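Local atomic coordinates of LbaCas13a H328A (C2c2) (Lachnospiraceae bacterium NK4A179, PDB entry 5WLH), a protein that binds its precursor CRISPR RNA and, as an RNA-guided Cas13a nuclease, targets and cleaves RNA, with a preference for cutting at adenosine. Residues A[995-1000]-A[1048-1053]; A[1014-1019]-A[1028-1033]; A[1022-1027]-A[1067-1072]. All blocks are in the same frame, centred on the assembly; numbering follows the deposited sequence.

Interaction 1 of 3, residues A[995-1000]-A[1048-1053]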
loop_
_atom_site.group_PDB
_atom_site.type_symbol
_atom_site.label_atom_id
_atom_site.label_comp_id
_atom_site.label_asym_id
_atom_site.label_seq_id
_atom_site.Cartn_x
_atom_site.Cartn_y
_atom_site.Cartn_z
ATOM N N ILE A 995 23.005 12.321 26.013
ATOM C CA ILE A 995 23.198 10.872 26.062
ATOM C C ILE A 995 22.453 10.260 27.240
ATOM O O ILE A 995 21.942 9.136 27.148
ATOM C CB ILE A 995 24.705 10.550 26.119
ATOM C CG1 ILE A 995 25.412 11.099 24.882
ATOM C CG2 ILE A 995 24.937 9.061 26.279
ATOM C CD1 ILE A 995 26.897 11.310 25.069
ATOM N N SER A 996 22.361 10.990 28.355
ATOM C CA SER A 996 21.683 10.501 29.549
ATOM C C SER A 996 20.194 10.271 29.338
ATOM O O SER A 996 19.565 9.622 30.177
ATOM C CB SER A 996 21.899 11.475 30.715
ATOM O OG SER A 996 21.220 12.707 30.509
ATOM N N SER A 997 19.611 10.779 28.250
ATOM C CA SER A 997 18.223 10.443 27.954
ATOM C C SER A 997 18.072 8.973 27.593
ATOM O O SER A 997 16.998 8.396 27.785
ATOM C CB SER A 997 17.696 11.307 26.809
ATOM O OG SER A 997 18.229 12.614 26.851
ATOM N N TYR A 998 19.127 8.353 27.065
ATOM C CA TYR A 998 19.061 6.989 26.559
ATOM C C TYR A 998 19.998 6.029 27.267
ATOM O O TYR A 998 19.893 4.814 27.049
ATOM C CB TYR A 998 19.370 6.975 25.056
ATOM C CG TYR A 998 18.484 7.935 24.292
ATOM C CD1 TYR A 998 17.103 7.775 24.295
ATOM C CD2 TYR A 998 19.021 9.011 23.593
ATOM C CE1 TYR A 998 16.283 8.648 23.614
ATOM C CE2 TYR A 998 18.202 9.892 22.897
ATOM C CZ TYR A 998 16.832 9.701 22.915
ATOM O OH TYR A 998 15.998 10.566 22.235
ATOM N N LEU A 999 20.899 6.533 28.105
ATOM C CA LEU A 999 21.880 5.716 28.803
ATOM C C LEU A 999 21.929 6.143 30.259
ATOM O O LEU A 999 22.105 7.329 30.556
ATOM C CB LEU A 999 23.268 5.859 28.168
ATOM C CG LEU A 999 24.445 5.245 28.923
ATOM C CD1 LEU A 999 24.345 3.716 28.922
ATOM C CD2 LEU A 999 25.738 5.705 28.302
ATOM N N ASP A 1000 21.767 5.179 31.159
ATOM C CA ASP A 1000 21.936 5.419 32.589
ATOM C C ASP A 1000 23.401 5.163 32.933
ATOM O O ASP A 1000 23.793 4.079 33.372
ATOM C CB ASP A 1000 20.993 4.531 33.390
ATOM C CG ASP A 1000 21.024 4.828 34.874
ATOM O OD1 ASP A 1000 21.828 5.683 35.308
ATOM O OD2 ASP A 1000 20.235 4.204 35.607
ATOM N N GLY A 1048 14.778 11.768 14.856
ATOM C CA GLY A 1048 13.873 11.104 15.769
ATOM C C GLY A 1048 13.175 12.069 16.708
ATOM O O GLY A 1048 13.331 13.290 16.644
ATOM N N GLU A 1049 12.360 11.491 17.588
ATOM C CA GLU A 1049 11.482 12.236 18.483
ATOM C C GLU A 1049 11.846 11.868 19.917
ATOM O O GLU A 1049 11.539 10.763 20.381
ATOM C CB GLU A 1049 10.017 11.940 18.175
ATOM C CG GLU A 1049 9.653 12.225 16.716
ATOM C CD GLU A 1049 9.401 13.703 16.460
ATOM O OE1 GLU A 1049 9.475 14.501 17.421
ATOM O OE2 GLU A 1049 9.126 14.078 15.299
ATOM N N ARG A 1050 12.512 12.801 20.604
ATOM C CA ARG A 1050 13.214 12.457 21.836
ATOM C C ARG A 1050 12.248 12.003 22.911
ATOM O O ARG A 1050 12.414 10.923 23.489
ATOM C CB ARG A 1050 14.035 13.650 22.325
ATOM C CG ARG A 1050 14.845 13.388 23.581
ATOM C CD ARG A 1050 15.546 14.669 24.029
ATOM N NE ARG A 1050 15.926 14.633 25.436
ATOM C CZ ARG A 1050 16.650 15.577 26.030
ATOM N NH1 ARG A 1050 16.957 15.475 27.315
ATOM N NH2 ARG A 1050 17.070 16.625 25.335
ATOM N N ARG A 1051 11.235 12.819 23.202
ATOM C CA ARG A 1051 10.314 12.483 24.281
ATOM C C ARG A 1051 9.590 11.183 23.981
ATOM O O ARG A 1051 9.354 10.370 24.879
ATOM C CB ARG A 1051 9.321 13.624 24.497
ATOM C CG ARG A 1051 9.984 14.935 24.925
ATOM C CD ARG A 1051 9.094 15.741 25.856
ATOM N NE ARG A 1051 7.878 16.226 25.208
ATOM C CZ ARG A 1051 6.647 15.975 25.648
ATOM N NH1 ARG A 1051 6.472 15.240 26.732
ATOM N NH2 ARG A 1051 5.591 16.460 25.006
ATOM N N PHE A 1052 9.269 10.943 22.707
ATOM C CA PHE A 1052 8.646 9.678 22.333
ATOM C C PHE A 1052 9.561 8.498 22.650
ATOM O O PHE A 1052 9.148 7.528 23.302
ATOM C CB PHE A 1052 8.287 9.715 20.843
ATOM C CG PHE A 1052 8.036 8.366 20.243
ATOM C CD1 PHE A 1052 6.829 7.720 20.459
ATOM C CD2 PHE A 1052 8.989 7.754 19.441
ATOM C CE1 PHE A 1052 6.579 6.480 19.895
ATOM C CE2 PHE A 1052 8.745 6.510 18.887
ATOM C CZ PHE A 1052 7.538 5.875 19.118
ATOM N N LEU A 1053 10.816 8.566 22.197
ATOM C CA LEU A 1053 11.745 7.465 22.434
ATOM C C LEU A 1053 11.947 7.223 23.927
ATOM O O LEU A 1053 11.975 6.073 24.373
ATOM C CB LEU A 1053 13.079 7.740 21.751
ATOM C CG LEU A 1053 13.018 7.604 20.225
ATOM C CD1 LEU A 1053 14.239 8.243 19.609
ATOM C CD2 LEU A 1053 12.922 6.133 19.825
#
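Apolar contact comes first where Tyr998 reaches the opening turn of helix 1050-1056: ring atom CE1 meets CB of Leu1053 at 3.8 Å. The hydroxyl of the same tyrosine makes an oblique van der Waals contact with the aliphatic base of Arg1050, OH lying 3.3 Å from CG of that arginine, and CD1 of Leu1053 comes within 3.9 Å of Tyr998 OH. Leu1108 of helix 1106-1145 touches both Tyr998 and Leu1053.

The polar group beside it behaves differently. Arg1050 runs out extended, CG anti to the backbone N (chi1 -178°), and carries its guanidinium past Ser997, whose OG sits over one face of that group, 3.2 Å from NH1. The angle is poor for a hydrogen bond, and each group is engaged elsewhere: Ser997 OG with the carbonyl oxygen of Tyr994, Arg1050 NE in a salt bridge with Glu1054. CB of Ser997 also covers one face of the Tyr998 ring, 4.0 Å above its plane.

Polar atoms can thus lie close without being partners. Between these two segments the contact is van der Waals packing, while backbone bonds of Tyr998 and Asp1000 to Val1060 also hold the loop; the charge of Arg1050 is probably met at least in part by Glu1054, one turn on.

Interaction 2 of 3, residues A[1014-1019]-A[1028-1033]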
loop_
_atom_site.group_PDB
_atom_site.type_symbol
_atom_site.label_atom_id
_atom_site.label_comp_id
_atom_site.label_asym_id
_atom_site.label_seq_id
_atom_site.Cartn_x
_atom_site.Cartn_y
_atom_site.Cartn_z
ATOM N N ARG A 1014 33.461 8.704 34.195
ATOM C CA ARG A 1014 33.594 7.755 35.297
ATOM C C ARG A 1014 32.964 6.415 34.943
ATOM O O ARG A 1014 33.524 5.351 35.239
ATOM C CB ARG A 1014 32.942 8.326 36.558
ATOM C CG ARG A 1014 33.882 8.510 37.737
ATOM C CD ARG A 1014 33.151 9.109 38.935
ATOM N NE ARG A 1014 32.680 10.470 38.687
ATOM C CZ ARG A 1014 31.398 10.830 38.660
ATOM N NH1 ARG A 1014 30.446 9.927 38.863
ATOM N NH2 ARG A 1014 31.065 12.093 38.429
ATOM N N PHE A 1015 31.797 6.453 34.299
ATOM C CA PHE A 1015 31.065 5.233 33.980
ATOM C C PHE A 1015 31.813 4.385 32.958
ATOM O O PHE A 1015 31.853 3.154 33.077
ATOM C CB PHE A 1015 29.674 5.607 33.474
ATOM C CG PHE A 1015 28.784 4.437 33.197
ATOM C CD1 PHE A 1015 28.107 3.810 34.228
ATOM C CD2 PHE A 1015 28.596 3.985 31.899
ATOM C CE1 PHE A 1015 27.271 2.744 33.974
ATOM C CE2 PHE A 1015 27.762 2.921 31.641
ATOM C CZ PHE A 1015 27.097 2.297 32.678
ATOM N N CYS A 1016 32.418 5.019 31.950
ATOM C CA CYS A 1016 33.140 4.255 30.938
ATOM C C CYS A 1016 34.469 3.733 31.462
ATOM O O CYS A 1016 34.980 2.728 30.959
ATOM C CB CYS A 1016 33.372 5.109 29.690
ATOM S SG CYS A 1016 31.855 5.743 28.941
ATOM N N ASN A 1017 35.053 4.408 32.444
ATOM C CA ASN A 1017 36.300 3.960 33.048
ATOM C C ASN A 1017 36.078 3.003 34.212
ATOM O O ASN A 1017 37.053 2.499 34.778
ATOM C CB ASN A 1017 37.124 5.164 33.509
ATOM C CG ASN A 1017 37.835 5.844 32.361
ATOM O OD1 ASN A 1017 38.788 5.300 31.798
ATOM N ND2 ASN A 1017 37.369 7.033 31.996
ATOM N N SER A 1018 34.827 2.739 34.569
ATOM C CA SER A 1018 34.510 1.771 35.605
ATOM C C SER A 1018 34.554 0.351 35.048
ATOM O O SER A 1018 34.380 0.122 33.848
ATOM C CB SER A 1018 33.130 2.061 36.185
ATOM O OG SER A 1018 32.128 1.535 35.335
ATOM N N ASP A 1019 34.798 -0.609 35.936
ATOM C CA ASP A 1019 34.816 -2.004 35.525
ATOM C C ASP A 1019 33.396 -2.485 35.256
ATOM O O ASP A 1019 32.469 -2.187 36.014
ATOM C CB ASP A 1019 35.470 -2.875 36.598
ATOM C CG ASP A 1019 36.970 -2.996 36.415
ATOM O OD1 ASP A 1019 37.569 -2.104 35.780
ATOM O OD2 ASP A 1019 37.552 -3.989 36.901
ATOM N N LEU A 1028 32.841 1.791 25.545
ATOM C CA LEU A 1028 31.679 2.026 24.695
ATOM C C LEU A 1028 31.452 3.498 24.358
ATOM O O LEU A 1028 31.477 3.876 23.182
ATOM C CB LEU A 1028 30.420 1.436 25.345
ATOM C CG LEU A 1028 30.357 -0.093 25.346
ATOM C CD1 LEU A 1028 29.118 -0.595 26.063
ATOM C CD2 LEU A 1028 30.416 -0.622 23.922
ATOM N N TYR A 1029 31.230 4.338 25.367
ATOM C CA TYR A 1029 30.625 5.646 25.154
ATOM C C TYR A 1029 31.605 6.809 25.251
ATOM O O TYR A 1029 31.177 7.968 25.190
ATOM C CB TYR A 1029 29.480 5.839 26.146
ATOM C CG TYR A 1029 28.492 4.694 26.106
ATOM C CD1 TYR A 1029 27.672 4.495 25.000
ATOM C CD2 TYR A 1029 28.410 3.783 27.154
ATOM C CE1 TYR A 1029 26.774 3.441 24.953
ATOM C CE2 TYR A 1029 27.516 2.726 27.114
ATOM C CZ TYR A 1029 26.701 2.559 26.009
ATOM O OH TYR A 1029 25.809 1.506 25.967
ATOM N N TYR A 1030 32.904 6.541 25.388
ATOM C CA TYR A 1030 33.894 7.598 25.529
ATOM C C TYR A 1030 35.024 7.394 24.535
ATOM O O TYR A 1030 35.425 6.259 24.262
ATOM C CB TYR A 1030 34.450 7.658 26.958
ATOM C CG TYR A 1030 34.522 9.066 27.496
ATOM C CD1 TYR A 1030 33.418 9.660 28.089
ATOM C CD2 TYR A 1030 35.692 9.807 27.396
ATOM C CE1 TYR A 1030 33.475 10.952 28.572
ATOM C CE2 TYR A 1030 35.760 11.101 27.879
ATOM C CZ TYR A 1030 34.650 11.667 28.465
ATOM O OH TYR A 1030 34.717 12.952 28.945
ATOM N N ASP A 1031 35.531 8.507 23.992
ATOM C CA ASP A 1031 36.600 8.513 22.986
ATOM C C ASP A 1031 37.702 9.442 23.505
ATOM O O ASP A 1031 37.798 10.606 23.106
ATOM C CB ASP A 1031 36.056 8.954 21.615
ATOM C CG ASP A 1031 37.096 8.872 20.504
ATOM O OD1 ASP A 1031 38.257 8.504 20.785
ATOM O OD2 ASP A 1031 36.743 9.174 19.342
ATOM N N GLY A 1032 38.527 8.921 24.408
ATOM C CA GLY A 1032 39.637 9.674 24.954
ATOM C C GLY A 1032 39.238 10.839 25.836
ATOM O O GLY A 1032 38.806 10.647 26.977
ATOM N N GLU A 1033 39.376 12.058 25.313
ATOM C CA GLU A 1033 39.133 13.255 26.112
ATOM C C GLU A 1033 37.656 13.603 26.211
ATOM O O GLU A 1033 37.218 14.151 27.231
ATOM C CB GLU A 1033 39.896 14.441 25.520
ATOM C CG GLU A 1033 40.258 15.521 26.522
ATOM C CD GLU A 1033 41.395 15.112 27.439
ATOM O OE1 GLU A 1033 41.991 14.034 27.220
ATOM O OE2 GLU A 1033 41.696 15.878 28.377
#
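Cys1016 packs with its thiol against two consecutive tyrosines, Tyr1029 and Tyr1030, and a walk along this short side chain takes in the closest atoms of the contact. The path starts at CB, which points toward segment 1028-1033 and lies 3.9 Å from CB of Tyr1030. With SG anti to the carbonyl carbon, beside the backbone N (chi1 -58°), the sulfur is carried between the roots of both aromatic side chains: it is 3.7 Å from CB of Tyr1029 and 3.8 Å from CB of Tyr1030.

Toward the rings themselves the sulfur is less intimate. It stands at the edge of the Tyr1029 ring, near its plane, and meets Tyr1030 obliquely, 5.5 Å from the ring centroid and 72° off the normal. This is a sulfur-aromatic contact in which SG does not cap the ring.

Each tyrosine is held by something other than the cysteine. Leu1028 CB covers one face of the Tyr1029 ring, 3.5 Å above its plane, and the phenol OH is hydrogen-bonded to the backbone oxygen of Val1103. Tyr1030 reaches forward to its own turn, its OH giving a 3.3 Å hydrogen bond to O of Glu1033 from above the carbonyl plane, while O of Gly1032 lies in plane at the ring edge. Its ring also touches Lys1009, Leu1012 and Asn1013 on the helix that carries Cys1016.

Residues 1032 and 1033 form the short connection between strands 1030-1031 and 1034-1035, and Gly1032 takes a positive phi (68°) there. The whole is a small antiparallel beta-hairpin packed on the C-terminal part of helix 1008-1017, with the thiol of Cys1016 buried between them.

Interaction 3 of 3, residues A[1022-1027]-A[1067-1072]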
loop_
_atom_site.group_PDB
_atom_site.type_symbol
_atom_site.label_atom_id
_atom_site.label_comp_id
_atom_site.label_asym_id
_atom_site.label_seq_id
_atom_site.Cartn_x
_atom_site.Cartn_y
_atom_site.Cartn_z
ATOM N N ASN A 1022 34.779 -8.438 35.334
ATOM C CA ASN A 1022 36.156 -8.933 35.484
ATOM C C ASN A 1022 37.104 -7.790 35.113
ATOM O O ASN A 1022 36.981 -6.697 35.679
ATOM C CB ASN A 1022 36.316 -10.214 34.675
ATOM C CG ASN A 1022 35.807 -11.433 35.414
ATOM O OD1 ASN A 1022 35.247 -11.321 36.504
ATOM N ND2 ASN A 1022 35.993 -12.605 34.821
ATOM N N ASP A 1023 38.037 -7.985 34.185
ATOM C CA ASP A 1023 38.886 -6.898 33.714
ATOM C C ASP A 1023 38.287 -6.168 32.518
ATOM O O ASP A 1023 39.012 -5.453 31.815
ATOM C CB ASP A 1023 40.284 -7.421 33.367
ATOM C CG ASP A 1023 40.246 -8.762 32.668
ATOM O OD1 ASP A 1023 39.602 -8.873 31.600
ATOM O OD2 ASP A 1023 40.870 -9.709 33.195
ATOM N N GLN A 1024 36.991 -6.348 32.261
ATOM C CA GLN A 1024 36.304 -5.624 31.201
ATOM C C GLN A 1024 35.697 -4.367 31.796
ATOM O O GLN A 1024 34.855 -4.444 32.698
ATOM C CB GLN A 1024 35.205 -6.464 30.557
ATOM C CG GLN A 1024 34.615 -5.926 29.257
ATOM C CD GLN A 1024 35.626 -5.270 28.340
ATOM O OE1 GLN A 1024 36.259 -5.941 27.525
ATOM N NE2 GLN A 1024 35.749 -3.948 28.429
ATOM N N LYS A 1025 36.120 -3.216 31.290
ATOM C CA LYS A 1025 35.523 -1.944 31.651
ATOM C C LYS A 1025 34.430 -1.579 30.652
ATOM O O LYS A 1025 34.422 -2.038 29.507
ATOM C CB LYS A 1025 36.585 -0.854 31.721
ATOM C CG LYS A 1025 37.756 -1.221 32.614
ATOM C CD LYS A 1025 38.350 -0.002 33.288
ATOM C CE LYS A 1025 38.544 1.140 32.308
ATOM N NZ LYS A 1025 39.234 2.291 32.959
ATOM N N VAL A 1026 33.497 -0.745 31.115
ATOM C CA VAL A 1026 32.334 -0.369 30.308
ATOM C C VAL A 1026 32.771 0.114 28.928
ATOM O O VAL A 1026 32.363 -0.438 27.897
ATOM C CB VAL A 1026 31.501 0.697 31.040
ATOM C CG1 VAL A 1026 30.500 1.350 30.086
ATOM C CG2 VAL A 1026 30.797 0.077 32.245
ATOM N N ALA A 1027 33.625 1.137 28.893
ATOM C CA ALA A 1027 34.144 1.719 27.645
ATOM C C ALA A 1027 32.944 2.177 26.819
ATOM O O ALA A 1027 32.102 2.919 27.352
ATOM C CB ALA A 1027 35.071 0.720 26.957
ATOM N N GLU A 1067 25.684 -7.796 30.477
ATOM C CA GLU A 1067 25.210 -8.916 29.666
ATOM C C GLU A 1067 25.817 -8.884 28.267
ATOM O O GLU A 1067 26.154 -9.932 27.704
ATOM C CB GLU A 1067 23.680 -8.897 29.609
ATOM C CG GLU A 1067 23.040 -10.048 28.838
ATOM C CD GLU A 1067 23.125 -11.389 29.558
ATOM O OE1 GLU A 1067 23.692 -11.448 30.673
ATOM O OE2 GLU A 1067 22.612 -12.387 29.003
ATOM N N TYR A 1068 25.975 -7.684 27.697
ATOM C CA TYR A 1068 26.636 -7.547 26.401
ATOM C C TYR A 1068 28.039 -8.150 26.433
ATOM O O TYR A 1068 28.414 -8.936 25.554
ATOM C CB TYR A 1068 26.686 -6.066 26.011
ATOM C CG TYR A 1068 27.618 -5.743 24.866
ATOM C CD1 TYR A 1068 27.247 -5.988 23.555
ATOM C CD2 TYR A 1068 28.865 -5.178 25.099
ATOM C CE1 TYR A 1068 28.098 -5.697 22.502
ATOM C CE2 TYR A 1068 29.718 -4.881 24.057
ATOM C CZ TYR A 1068 29.329 -5.145 22.756
ATOM O OH TYR A 1068 30.177 -4.855 21.708
ATOM N N TYR A 1069 28.827 -7.798 27.450
ATOM C CA TYR A 1069 30.187 -8.318 27.544
ATOM C C TYR A 1069 30.195 -9.816 27.822
ATOM O O TYR A 1069 31.021 -10.546 27.262
ATOM C CB TYR A 1069 30.960 -7.559 28.619
ATOM C CG TYR A 1069 31.411 -6.205 28.144
ATOM C CD1 TYR A 1069 32.156 -6.074 26.978
ATOM C CD2 TYR A 1069 31.087 -5.058 28.846
ATOM C CE1 TYR A 1069 32.570 -4.837 26.537
ATOM C CE2 TYR A 1069 31.501 -3.816 28.405
ATOM C CZ TYR A 1069 32.234 -3.715 27.253
ATOM O OH TYR A 1069 32.643 -2.475 26.819
ATOM N N LYS A 1070 29.276 -10.294 28.666
ATOM C CA LYS A 1070 29.227 -11.721 28.977
ATOM C C LYS A 1070 28.914 -12.546 27.736
ATOM O O LYS A 1070 29.530 -13.593 27.507
ATOM C CB LYS A 1070 28.193 -11.995 30.070
ATOM C CG LYS A 1070 28.612 -11.570 31.477
ATOM C CD LYS A 1070 27.610 -12.077 32.513
ATOM C CE LYS A 1070 27.952 -11.609 33.924
ATOM N NZ LYS A 1070 29.062 -12.389 34.552
ATOM N N LEU A 1071 27.959 -12.090 26.920
ATOM C CA LEU A 1071 27.641 -12.808 25.694
ATOM C C LEU A 1071 28.723 -12.618 24.641
ATOM O O LEU A 1071 28.940 -13.510 23.810
ATOM C CB LEU A 1071 26.284 -12.353 25.152
ATOM C CG LEU A 1071 25.079 -12.896 25.910
ATOM C CD1 LEU A 1071 23.873 -11.987 25.714
ATOM C CD2 LEU A 1071 24.768 -14.305 25.457
ATOM N N LYS A 1072 29.384 -11.456 24.640
ATOM C CA LYS A 1072 30.562 -11.258 23.805
ATOM C C LYS A 1072 31.576 -12.371 24.062
ATOM O O LYS A 1072 32.009 -13.063 23.133
ATOM C CB LYS A 1072 31.165 -9.872 24.083
ATOM C CG LYS A 1072 32.245 -9.335 23.093
ATOM C CD LYS A 1072 33.522 -10.199 22.991
ATOM C CE LYS A 1072 34.288 -10.311 24.320
ATOM N NZ LYS A 1072 35.573 -11.044 24.152
#
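Tyr1069, Gln1024 and Val1026 join helix 1062-1075 to the little beta-hairpin made by strands 1019-1021 and 1024-1025, and the central element is an amide-on-ring stack. Tyr1069 gives up the most surface. Its ring leaves the helix toward the hairpin and is covered on both faces: Tyr1068 CD2, from its own helix, lies 3.9 Å above one, and Gln1024 occupies the other.

Gln1024 makes a CH-pi contact with that second face. Its CG stands 3.3 Å from the ring centroid, 12° off the normal, close to directly above the centre. A bend at chi2 (38°) then turns the carboxamide back over the phenol, its plane only 11° from that of the ring, with NE2 3.7 Å from CZ of Tyr1069.

Val1026 contributes its backbone. Its side chain points away from 1067-1072 and packs on Ala1020 and, earlier on the same helix, on Arg1062 and Ile1065; its carbonyl oxygen lies at the edge of the Tyr1069 ring, in its plane, where the phenol OH donates to it. The modelled separation of OH and Val1026 O, 2.3 Å, is too short for an ordinary hydrogen bond, which makes the exact geometry doubtful.

The bound RNA passes about 5 Å from the nearest atom of this contact. The flat amide is held in its pose by its own strand: NE2 of Gln1024 donates to Lys1025 O at 2.6 Å, in the carbonyl plane and on a lone pair.

How the interactions relate
The three contacts grade from a buried seam to partly buried joints. Interaction 2 is the most buried, with two of its three touching residues buried, and almost wholly apolar; interactions 1 and 3 bring in polar groups, but only interaction 3 has a hydrogen bond between its segments, though its modelled length is doubtful. Interactions 2 and 3 share one continuous region: backbone atoms Cys1016 O and Ala1027 N lie 2.9 Å apart, a probable hydrogen bond linking residue 1016 to the loop after strand 1024-1025. Interaction 1 meets interaction 2 by packing alone, with Leu999 CD2 3.5 Å from Tyr1029 CD2. Interactions 1 and 3 do not touch, yet use successive helices, 1050-1056 and 1062-1075. In all three, tyrosine side chains bridge the elements.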